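PDB 5UJU: NAD-dependent aldehyde dehydrogenase from Burkholderia multivorans, which probably oxidises aldehydes to carboxylic acids with NAD+ as hydride acceptor. Local coordinates for residues K186-G189 and P193-M196; L229-T234 and A551-V556; A336-F341 and S489-A494; A371-V376 and V441-V446. All coordinates share one frame; numbering follows the deposited sequence.

How the interactions relate
Interaction 1 lies at the surface, in a hairpin that reaches the second subunit. Interactions 2 and 3 are buried. Strand 554-562 of interaction 2 neighbours strand 191-211 of interaction 1 in one sheet, although the centres of the two contacts are about 34 Å apart. Interactions 3 and 4 each set a helix against a second sheet, on the other side of the chain's centre from interaction 2. Their centres are about 14 Å apart. Backbone bonds join the strands in interaction 1. A side-chain amide reads a buried carbonyl in interaction 2. Interaction 3 joins apolar packing to an asparagine oxygen and a tyrosine hydroxyl that lie close without bonding. In the partly buried interaction 4, two waters bridge the polar groups.

Interaction 1: residues K186-G189 and P193-M196; sequences KPQG and PLAM
K186 and L194 form an antiparallel, hydrogen-bonded pair in the beta hairpin of strands 181-188 and 191-211. K186 N donates to L194 O at 2.7 Å, nearly straight and in the carbonyl plane. L194 N returns a bond to K186 O at 3.0 Å. This second bond is more bent, at 134° at the hydrogen.

The L194 side chain carries the packing. Its CB lies 4.1 Å from K186 O. CG is set anti to the carbonyl carbon (chi1 -52°), which brings it to the end of the Q188 side chain, with CG 3.7 Å from Q188 CD. Beyond it, CD1 is 4.1 Å from the same Q188 CD. The bend of the Q188 chain at chi2 carries CD across the leucine. P193 adds its ring, with CB 3.5 Å from K186 O.

The hairpin projects far from the chain's centre, as the oligomerisation arm does in aldehyde dehydrogenases. Here L194 also packs on V520 of the second subunit, and K186 and P187 pack on its Y33. The K186 chain runs out extended, and its NZ forms a salt bridge with OE2 of E39 of the second subunit.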
loop_
_atom_site.group_PDB
_atom_site.type_symbol
_atom_site.label_atom_id
_atom_site.label_comp_id
_atom_site.label_asym_id
_atom_site.label_seq_id
_atom_site.Cartn_x
_atom_site.Cartn_y
_atom_site.Cartn_z
ATOM N N LYS A 186 19.873 7.012 24.204
ATOM C CA LYS A 186 18.766 7.267 25.114
ATOM C C LYS A 186 19.303 7.566 26.502
ATOM O O LYS A 186 19.909 6.680 27.128
ATOM C CB LYS A 186 17.809 6.075 25.168
ATOM C CG LYS A 186 16.701 6.237 26.202
ATOM C CD LYS A 186 15.671 5.137 26.070
ATOM C CE LYS A 186 14.651 5.189 27.191
ATOM N NZ LYS A 186 13.655 4.083 27.054
ATOM N N PRO A 187 19.107 8.778 27.020
ATOM C CA PRO A 187 19.621 9.099 28.352
ATOM C C PRO A 187 19.008 8.203 29.417
ATOM O O PRO A 187 17.864 7.753 29.306
ATOM C CB PRO A 187 19.207 10.564 28.549
ATOM C CG PRO A 187 19.030 11.100 27.149
ATOM C CD PRO A 187 18.483 9.943 26.361
ATOM N N GLN A 188 19.783 7.958 30.465
ATOM C CA GLN A 188 19.364 7.119 31.580
ATOM C C GLN A 188 19.618 7.907 32.856
ATOM O O GLN A 188 20.759 8.293 33.125
ATOM C CB GLN A 188 20.133 5.793 31.594
ATOM C CG GLN A 188 19.938 4.935 30.364
ATOM C CD GLN A 188 18.586 4.254 30.320
ATOM O OE1 GLN A 188 17.582 4.863 29.945
ATOM N NE2 GLN A 188 18.550 2.981 30.695
ATOM N N GLY A 189 18.560 8.151 33.626
ATOM C CA GLY A 189 18.647 8.875 34.884
ATOM C C GLY A 189 19.827 8.528 35.770
ATOM O O GLY A 189 19.752 7.586 36.566
ATOM N N PRO A 193 24.119 6.285 29.282
ATOM C CA PRO A 193 23.049 6.236 28.281
ATOM C C PRO A 193 23.072 4.921 27.519
ATOM O O PRO A 193 24.124 4.313 27.306
ATOM C CB PRO A 193 23.365 7.424 27.361
ATOM C CG PRO A 193 24.819 7.711 27.588
ATOM C CD PRO A 193 25.069 7.381 29.028
ATOM N N LEU A 194 21.889 4.472 27.113
ATOM C CA LEU A 194 21.821 3.414 26.120
ATOM C C LEU A 194 22.201 4.003 24.771
ATOM O O LEU A 194 21.581 4.969 24.314
ATOM C CB LEU A 194 20.427 2.801 26.062
ATOM C CG LEU A 194 19.783 2.311 27.353
ATOM C CD1 LEU A 194 18.414 1.755 27.020
ATOM C CD2 LEU A 194 20.637 1.263 28.036
ATOM N N ALA A 195 23.213 3.430 24.132
ATOM C CA ALA A 195 23.668 3.911 22.836
ATOM C C ALA A 195 23.758 2.728 21.892
ATOM O O ALA A 195 24.431 1.735 22.192
ATOM C CB ALA A 195 25.017 4.626 22.955
ATOM N N MET A 196 23.074 2.832 20.759
ATOM C CA MET A 196 23.085 1.779 19.758
ATOM C C MET A 196 23.257 2.402 18.386
ATOM O O MET A 196 22.840 3.537 18.142
ATOM C CB MET A 196 21.796 0.955 19.784
ATOM C CG MET A 196 21.397 0.475 21.160
ATOM S SD MET A 196 20.092 -0.758 21.043
ATOM C CE MET A 196 21.059 -2.178 20.529
#

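Interaction 2: residues L229-T234 and A551-V556; sequences LATGNT and ANRFRV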
loop_
_atom_site.group_PDB
_atom_site.type_symbol
_atom_site.label_atom_id
_atom_site.label_comp_id
_atom_site.label_asym_id
_atom_site.label_seq_id
_atom_site.Cartn_x
_atom_site.Cartn_y
_atom_site.Cartn_z
ATOM N N LEU A 229 11.462 -1.766 -10.977
ATOM C CA LEU A 229 12.914 -1.670 -11.135
ATOM C C LEU A 229 13.516 -0.655 -10.176
ATOM O O LEU A 229 14.546 -0.921 -9.550
ATOM C CB LEU A 229 13.267 -1.299 -12.577
ATOM C CG LEU A 229 13.186 -2.400 -13.624
ATOM C CD1 LEU A 229 13.456 -1.792 -15.008
ATOM C CD2 LEU A 229 14.200 -3.516 -13.286
ATOM N N ALA A 230 12.873 0.511 -10.039
ATOM C CA ALA A 230 13.366 1.577 -9.177
ATOM C C ALA A 230 13.357 1.190 -7.703
ATOM O O ALA A 230 13.965 1.886 -6.885
ATOM C CB ALA A 230 12.533 2.854 -9.378
ATOM N N THR A 231 12.632 0.141 -7.327
ATOM C CA THR A 231 12.677 -0.332 -5.951
ATOM C C THR A 231 13.434 -1.656 -5.842
ATOM O O THR A 231 13.271 -2.381 -4.856
ATOM C CB THR A 231 11.261 -0.449 -5.376
ATOM O OG1 THR A 231 10.462 -1.266 -6.240
ATOM C CG2 THR A 231 10.615 0.958 -5.259
ATOM N N GLY A 232 14.238 -1.991 -6.853
ATOM C CA GLY A 232 15.171 -3.103 -6.740
ATOM C C GLY A 232 14.608 -4.465 -7.057
ATOM O O GLY A 232 15.293 -5.468 -6.843
ATOM N N ASN A 233 13.387 -4.542 -7.562
ATOM C CA ASN A 233 12.811 -5.829 -7.882
ATOM C C ASN A 233 13.290 -6.291 -9.250
ATOM O O ASN A 233 13.725 -5.493 -10.078
ATOM C CB ASN A 233 11.276 -5.732 -7.862
ATOM C CG ASN A 233 10.752 -5.365 -6.503
ATOM O OD1 ASN A 233 10.622 -6.223 -5.648
ATOM N ND2 ASN A 233 10.491 -4.075 -6.277
ATOM N N THR A 234 13.188 -7.596 -9.488
ATOM C CA THR A 234 13.303 -8.128 -10.838
ATOM C C THR A 234 11.901 -8.185 -11.452
ATOM O O THR A 234 10.900 -8.181 -10.737
ATOM C CB THR A 234 13.947 -9.517 -10.831
ATOM O OG1 THR A 234 13.244 -10.361 -9.913
ATOM C CG2 THR A 234 15.445 -9.447 -10.421
ATOM N N ALA A 551 5.231 2.668 -2.297
ATOM C CA ALA A 551 5.802 2.541 -0.957
ATOM C C ALA A 551 5.830 1.109 -0.448
ATOM O O ALA A 551 6.572 0.818 0.496
ATOM C CB ALA A 551 5.027 3.402 0.043
ATOM N N ASN A 552 5.033 0.219 -1.022
ATOM C CA ASN A 552 5.002 -1.169 -0.586
ATOM C C ASN A 552 5.895 -2.079 -1.430
ATOM O O ASN A 552 5.920 -3.283 -1.184
ATOM C CB ASN A 552 3.572 -1.708 -0.623
ATOM C CG ASN A 552 3.259 -2.598 0.553
ATOM O OD1 ASN A 552 4.051 -2.721 1.490
ATOM N ND2 ASN A 552 2.094 -3.229 0.515
ATOM N N ARG A 553 6.573 -1.556 -2.455
ATOM C CA ARG A 553 7.352 -2.423 -3.343
ATOM C C ARG A 553 8.746 -2.727 -2.813
ATOM O O ARG A 553 9.458 -3.546 -3.411
ATOM C CB ARG A 553 7.455 -1.796 -4.742
ATOM C CG ARG A 553 6.068 -1.454 -5.365
ATOM C CD ARG A 553 6.218 -0.951 -6.805
ATOM N NE ARG A 553 4.934 -0.514 -7.353
ATOM C CZ ARG A 553 4.242 -1.159 -8.291
ATOM N NH1 ARG A 553 4.699 -2.290 -8.831
ATOM N NH2 ARG A 553 3.073 -0.663 -8.693
ATOM N N PHE A 554 9.149 -2.093 -1.718
ATOM C CA PHE A 554 10.381 -2.415 -1.008
ATOM C C PHE A 554 10.022 -2.518 0.463
ATOM O O PHE A 554 8.962 -2.040 0.894
ATOM C CB PHE A 554 11.472 -1.335 -1.204
ATOM C CG PHE A 554 11.086 -0.004 -0.621
ATOM C CD1 PHE A 554 11.470 0.346 0.670
ATOM C CD2 PHE A 554 10.281 0.870 -1.337
ATOM C CE1 PHE A 554 11.083 1.559 1.224
ATOM C CE2 PHE A 554 9.882 2.082 -0.783
ATOM C CZ PHE A 554 10.284 2.429 0.494
ATOM N N ARG A 555 10.902 -3.160 1.229
ATOM C CA ARG A 555 10.788 -3.201 2.676
ATOM C C ARG A 555 12.121 -2.756 3.268
ATOM O O ARG A 555 13.107 -2.568 2.548
ATOM C CB ARG A 555 10.380 -4.597 3.176
ATOM C CG ARG A 555 9.071 -5.162 2.590
ATOM C CD ARG A 555 7.799 -4.570 3.241
ATOM N NE ARG A 555 7.585 -3.181 2.841
ATOM C CZ ARG A 555 7.025 -2.254 3.608
ATOM N NH1 ARG A 555 6.612 -2.563 4.827
ATOM N NH2 ARG A 555 6.898 -1.007 3.159
ATOM N N VAL A 556 12.134 -2.534 4.581
ATOM C CA VAL A 556 13.334 -2.113 5.310
ATOM C C VAL A 556 13.629 -3.158 6.379
ATOM O O VAL A 556 12.785 -3.418 7.248
ATOM C CB VAL A 556 13.163 -0.722 5.939
ATOM C CG1 VAL A 556 14.456 -0.253 6.584
ATOM C CG2 VAL A 556 12.712 0.282 4.884
#
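N233 and T231 hold the backbone and the base of the side chain of R553. N233 ND2 donates to R553 O at 3.1 Å. The bond is nearly straight, 169° at the hydrogen, and the carbonyl oxygen lies in the amide plane. ND2 also bonds D228 O, and OD1 accepts from G206 N, so three bonds fix the rotation of this buried amide. T231 OG1 sits 3.4 Å from R553 CB. Its hydrogen-bond partners include A227 O, back in the helix.

The two segments meet where helix 217-230 ends. G232 is the C-prime residue of a Schellman motif, and its N bonds L229 O at 2.9 Å. The chain then turns into strand 234-238. Strand 191-211, helix 217-230 and strand 234-238 make a beta-alpha-beta crossover of the NAD-binding type of domain, and strand 554-562 runs antiparallel to 191-211 in the same sheet.

Between the two segments the packing is looser at F554. T231 CG2 touches its ring obliquely, 3.9 Å from CD2. The ring is otherwise packed by I178, Q174 and L175. The R553 guanidinium leads away from the contact, where NE bonds F549 O and NH1 forms salt bridges with D294 and D228.

Interaction 3: residues A336-F341 and S489-A494; sequences AKNIAF and SVYSTA
N338 OD1 and Y491 OH come within 3.1 Å of each other, yet the angle is too poor for a hydrogen bond. The two polar ends instead serve the loop that follows strand 511-514. Y491 OH bonds L516 O. N338 ND2 bonds G518 O and V520 O. N338 ND2 and Y491 OH are thus both satisfied by backbone carbonyls, and N338 OD1 simply lies at the edge of the tyrosine, near the ring plane. The amide and ring planes stand 67° apart. N338 reaches this spot because its CG is anti to the backbone N (chi1 177°).

The rest of the contact is apolar. The I339 and Y491 side chains run alongside each other, pointing opposite ways. I339 CD1 is 3.8 Å from Y491 CE2 and approaches the ring obliquely. I339 CG1 packs 3.6 Å from Y491 OH, so the hydroxyl has a carbon on one flank and an amide oxygen on another. I324 lies against both I339 and Y491 and ties the pair to strand 323-326. Past the strand, S492 OG accepts from A494 N in an ST turn.

Helix 332-344 links the parallel neighbours 323-326 and 356-360, and strand 487-491 pairs with 323-326 as well. Such a beta-alpha-beta crossover, with its helix laid on the sheet, belongs to the alpha/beta catalytic domain of aldehyde dehydrogenases.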
loop_
_atom_site.group_PDB
_atom_site.type_symbol
_atom_site.label_atom_id
_atom_site.label_comp_id
_atom_site.label_asym_id
_atom_site.label_seq_id
_atom_site.Cartn_x
_atom_site.Cartn_y
_atom_site.Cartn_z
ATOM N N ALA A 336 -19.628 20.987 -28.307
ATOM C CA ALA A 336 -19.915 19.819 -29.133
ATOM C C ALA A 336 -18.672 19.357 -29.888
ATOM O O ALA A 336 -18.409 18.156 -29.990
ATOM C CB ALA A 336 -21.052 20.134 -30.110
ATOM N N LYS A 337 -17.888 20.298 -30.417
ATOM C CA LYS A 337 -16.680 19.913 -31.138
ATOM C C LYS A 337 -15.677 19.242 -30.205
ATOM O O LYS A 337 -15.033 18.255 -30.583
ATOM C CB LYS A 337 -16.061 21.136 -31.818
ATOM C CG LYS A 337 -14.994 20.799 -32.853
ATOM C CD LYS A 337 -14.406 22.049 -33.499
ATOM C CE LYS A 337 -13.935 21.738 -34.924
ATOM N NZ LYS A 337 -12.676 22.438 -35.311
ATOM N N ASN A 338 -15.525 19.767 -28.988
ATOM C CA ASN A 338 -14.598 19.165 -28.036
ATOM C C ASN A 338 -15.041 17.753 -27.674
ATOM O O ASN A 338 -14.233 16.819 -27.654
ATOM C CB ASN A 338 -14.489 20.040 -26.788
ATOM C CG ASN A 338 -13.580 19.426 -25.725
ATOM O OD1 ASN A 338 -13.983 18.507 -25.007
ATOM N ND2 ASN A 338 -12.364 19.957 -25.601
ATOM N N ILE A 339 -16.331 17.578 -27.386
ATOM C CA ILE A 339 -16.842 16.239 -27.110
ATOM C C ILE A 339 -16.619 15.331 -28.310
ATOM O O ILE A 339 -16.241 14.158 -28.164
ATOM C CB ILE A 339 -18.331 16.313 -26.726
ATOM C CG1 ILE A 339 -18.482 16.915 -25.327
ATOM C CG2 ILE A 339 -18.991 14.940 -26.851
ATOM C CD1 ILE A 339 -19.923 17.233 -24.959
ATOM N N ALA A 340 -16.827 15.863 -29.517
ATOM C CA ALA A 340 -16.658 15.069 -30.731
ATOM C C ALA A 340 -15.218 14.575 -30.888
ATOM O O ALA A 340 -14.986 13.420 -31.261
ATOM C CB ALA A 340 -17.055 15.895 -31.946
ATOM N N PHE A 341 -14.237 15.459 -30.671
ATOM C CA PHE A 341 -12.842 15.022 -30.695
ATOM C C PHE A 341 -12.609 13.918 -29.681
ATOM O O PHE A 341 -11.868 12.963 -29.945
ATOM C CB PHE A 341 -11.906 16.192 -30.389
ATOM C CG PHE A 341 -11.366 16.880 -31.598
ATOM C CD1 PHE A 341 -10.497 16.221 -32.455
ATOM C CD2 PHE A 341 -11.706 18.205 -31.867
ATOM C CE1 PHE A 341 -9.995 16.857 -33.578
ATOM C CE2 PHE A 341 -11.207 18.854 -32.987
ATOM C CZ PHE A 341 -10.351 18.179 -33.847
ATOM N N SER A 489 -16.750 14.417 -16.852
ATOM C CA SER A 489 -16.675 15.721 -17.502
ATOM C C SER A 489 -18.015 16.430 -17.341
ATOM O O SER A 489 -19.069 15.820 -17.543
ATOM C CB SER A 489 -16.321 15.554 -18.992
ATOM O OG SER A 489 -16.163 16.794 -19.664
ATOM N N VAL A 490 -17.986 17.710 -16.975
ATOM C CA VAL A 490 -19.220 18.455 -16.758
ATOM C C VAL A 490 -19.178 19.764 -17.540
ATOM O O VAL A 490 -18.149 20.447 -17.588
ATOM C CB VAL A 490 -19.482 18.712 -15.255
ATOM C CG1 VAL A 490 -18.376 19.557 -14.641
ATOM C CG2 VAL A 490 -20.863 19.381 -15.045
ATOM N N TYR A 491 -20.312 20.115 -18.140
ATOM C CA TYR A 491 -20.511 21.382 -18.836
ATOM C C TYR A 491 -21.633 22.112 -18.118
ATOM O O TYR A 491 -22.775 21.632 -18.100
ATOM C CB TYR A 491 -20.864 21.166 -20.308
ATOM C CG TYR A 491 -19.723 20.620 -21.109
ATOM C CD1 TYR A 491 -18.865 21.471 -21.794
ATOM C CD2 TYR A 491 -19.476 19.248 -21.156
ATOM C CE1 TYR A 491 -17.793 20.969 -22.520
ATOM C CE2 TYR A 491 -18.403 18.733 -21.876
ATOM C CZ TYR A 491 -17.568 19.601 -22.557
ATOM O OH TYR A 491 -16.510 19.109 -23.283
ATOM N N SER A 492 -21.306 23.250 -17.507
ATOM C CA SER A 492 -22.310 24.087 -16.863
ATOM C C SER A 492 -21.766 25.496 -16.703
ATOM O O SER A 492 -20.577 25.679 -16.432
ATOM C CB SER A 492 -22.720 23.535 -15.495
ATOM O OG SER A 492 -23.693 24.381 -14.899
ATOM N N THR A 493 -22.639 26.490 -16.865
ATOM C CA THR A 493 -22.298 27.864 -16.525
ATOM C C THR A 493 -22.786 28.255 -15.135
ATOM O O THR A 493 -22.685 29.428 -14.762
ATOM C CB THR A 493 -22.884 28.829 -17.553
ATOM O OG1 THR A 493 -24.313 28.744 -17.505
ATOM C CG2 THR A 493 -22.394 28.465 -18.962
ATOM N N ALA A 494 -23.288 27.304 -14.352
ATOM C CA ALA A 494 -23.890 27.585 -13.052
ATOM C C ALA A 494 -22.949 27.109 -11.955
ATOM O O ALA A 494 -22.538 25.945 -11.955
ATOM C CB ALA A 494 -25.252 26.906 -12.921
#

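Interaction 4: residues A371-V376 and V441-V446; sequences ASFDEV and VLQLDV
D374 OD1 accepts hydrogen bonds from two waters, and both waters reach on to the Q443 amide. The first water lies 2.6 Å from D374 OD1 and also donates to Q443 OE1, at 2.7 Å. The second donates to D374 OD1 and accepts from Q443 NE2 at 3.1 Å. The two bridges use both ends of the amide, which is consistent with its modelled rotation. The direct gap between D374 OD1 and Q443 OE1 is 4.2 Å.

Next to the waters, Q443 meets F373. Its CD lies 3.6 Å from F373 CE1, at the ring edge and near the ring plane. The ring and amide planes are 62° apart. Q443 is fully extended, with CG anti to the backbone N (chi1 177°), and so spans from strand 440-445 to the helix.

F373 is the first residue of helix 373-388, which opens with a capping box. E375 N donates to S372 OG at 3.0 Å, and S372 N donates to E375 OE1. The helix start rests on the edge region of the catalytic-domain sheet, where F373 packs on V463 and A465 of strand 460-466. Q443 also touches R418 and L420 of strand 418-421, outermost in this chain's sheet.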
loop_
_atom_site.group_PDB
_atom_site.type_symbol
_atom_site.label_atom_id
_atom_site.label_comp_id
_atom_site.label_asym_id
_atom_site.label_seq_id
_atom_site.Cartn_x
_atom_site.Cartn_y
_atom_site.Cartn_z
ATOM N N ALA A 371 -31.421 25.560 -25.807
ATOM C CA ALA A 371 -31.184 24.491 -26.770
ATOM C C ALA A 371 -31.904 23.236 -26.306
ATOM O O ALA A 371 -31.774 22.838 -25.144
ATOM C CB ALA A 371 -29.687 24.205 -26.948
ATOM N N SER A 372 -32.650 22.614 -27.217
ATOM C CA SER A 372 -33.382 21.395 -26.918
ATOM C C SER A 372 -32.440 20.201 -26.801
ATOM O O SER A 372 -31.270 20.240 -27.211
ATOM C CB SER A 372 -34.416 21.110 -28.006
ATOM O OG SER A 372 -33.779 20.607 -29.175
ATOM N N PHE A 373 -32.978 19.109 -26.248
ATOM C CA PHE A 373 -32.221 17.865 -26.229
ATOM C C PHE A 373 -31.795 17.472 -27.639
ATOM O O PHE A 373 -30.619 17.178 -27.881
ATOM C CB PHE A 373 -33.033 16.739 -25.572
ATOM C CG PHE A 373 -32.340 15.389 -25.611
ATOM C CD1 PHE A 373 -32.472 14.549 -26.714
ATOM C CD2 PHE A 373 -31.543 14.971 -24.553
ATOM C CE1 PHE A 373 -31.821 13.317 -26.759
ATOM C CE2 PHE A 373 -30.889 13.736 -24.588
ATOM C CZ PHE A 373 -31.029 12.911 -25.694
ATOM N N ASP A 374 -32.732 17.485 -28.596
ATOM C CA ASP A 374 -32.362 17.043 -29.937
ATOM C C ASP A 374 -31.322 17.964 -30.555
ATOM O O ASP A 374 -30.440 17.495 -31.287
ATOM C CB ASP A 374 -33.579 16.929 -30.849
ATOM C CG ASP A 374 -34.623 15.980 -30.306
ATOM O OD1 ASP A 374 -34.263 14.879 -29.833
ATOM O OD2 ASP A 374 -35.813 16.313 -30.402
ATOM N N GLU A 375 -31.378 19.264 -30.247
ATOM C CA GLU A 375 -30.352 20.163 -30.767
ATOM C C GLU A 375 -28.977 19.842 -30.175
ATOM O O GLU A 375 -27.973 19.879 -30.891
ATOM C CB GLU A 375 -30.744 21.624 -30.520
ATOM C CG GLU A 375 -31.961 22.041 -31.361
ATOM C CD GLU A 375 -32.453 23.460 -31.121
ATOM O OE1 GLU A 375 -32.320 23.990 -29.998
ATOM O OE2 GLU A 375 -32.954 24.057 -32.093
ATOM N N VAL A 376 -28.901 19.513 -28.885
ATOM C CA VAL A 376 -27.607 19.148 -28.309
ATOM C C VAL A 376 -27.093 17.856 -28.935
ATOM O O VAL A 376 -25.925 17.759 -29.340
ATOM C CB VAL A 376 -27.705 19.033 -26.776
ATOM C CG1 VAL A 376 -26.400 18.465 -26.195
ATOM C CG2 VAL A 376 -28.009 20.377 -26.159
ATOM N N VAL A 441 -22.978 6.716 -32.633
ATOM C CA VAL A 441 -23.584 7.554 -31.608
ATOM C C VAL A 441 -25.062 7.222 -31.531
ATOM O O VAL A 441 -25.769 7.270 -32.546
ATOM C CB VAL A 441 -23.377 9.056 -31.872
ATOM C CG1 VAL A 441 -23.984 9.854 -30.721
ATOM C CG2 VAL A 441 -21.879 9.390 -31.997
ATOM N N LEU A 442 -25.522 6.881 -30.334
ATOM C CA LEU A 442 -26.882 6.423 -30.120
ATOM C C LEU A 442 -27.608 7.347 -29.155
ATOM O O LEU A 442 -27.000 8.041 -28.337
ATOM C CB LEU A 442 -26.902 4.994 -29.569
ATOM C CG LEU A 442 -26.163 3.981 -30.445
ATOM C CD1 LEU A 442 -25.544 2.887 -29.603
ATOM C CD2 LEU A 442 -27.101 3.392 -31.466
ATOM N N GLN A 443 -28.930 7.347 -29.258
ATOM C CA GLN A 443 -29.764 8.062 -28.310
ATOM C C GLN A 443 -30.416 7.049 -27.379
ATOM O O GLN A 443 -30.983 6.052 -27.844
ATOM C CB GLN A 443 -30.841 8.887 -29.024
ATOM C CG GLN A 443 -31.780 9.602 -28.065
ATOM C CD GLN A 443 -32.820 10.477 -28.771
ATOM O OE1 GLN A 443 -32.598 10.980 -29.872
ATOM N NE2 GLN A 443 -33.957 10.652 -28.129
ATOM N N LEU A 444 -30.333 7.307 -26.073
ATOM C CA LEU A 444 -31.032 6.516 -25.069
ATOM C C LEU A 444 -31.802 7.434 -24.124
ATOM O O LEU A 444 -31.675 8.663 -24.156
ATOM C CB LEU A 444 -30.066 5.644 -24.264
ATOM C CG LEU A 444 -29.467 4.493 -25.061
ATOM C CD1 LEU A 444 -28.464 3.739 -24.187
ATOM C CD2 LEU A 444 -30.579 3.585 -25.544
ATOM N N ASP A 445 -32.623 6.810 -23.291
ATOM C CA ASP A 445 -33.293 7.452 -22.175
ATOM C C ASP A 445 -32.690 6.918 -20.886
ATOM O O ASP A 445 -32.086 5.845 -20.870
ATOM C CB ASP A 445 -34.806 7.192 -22.203
ATOM C CG ASP A 445 -35.544 7.920 -21.093
ATOM O OD1 ASP A 445 -35.788 9.139 -21.236
ATOM O OD2 ASP A 445 -35.865 7.273 -20.072
ATOM N N VAL A 446 -32.851 7.688 -19.804
ATOM C CA VAL A 446 -32.323 7.284 -18.505
ATOM C C VAL A 446 -32.876 5.928 -18.063
ATOM O O VAL A 446 -32.225 5.213 -17.290
ATOM C CB VAL A 446 -32.599 8.391 -17.461
ATOM C CG1 VAL A 446 -34.080 8.543 -17.203
ATOM C CG2 VAL A 446 -31.840 8.122 -16.181
HETATM O O HOH W 1 -32.217 13.485 -30.680
HETATM O O HOH W 2 -35.777 12.673 -29.648
#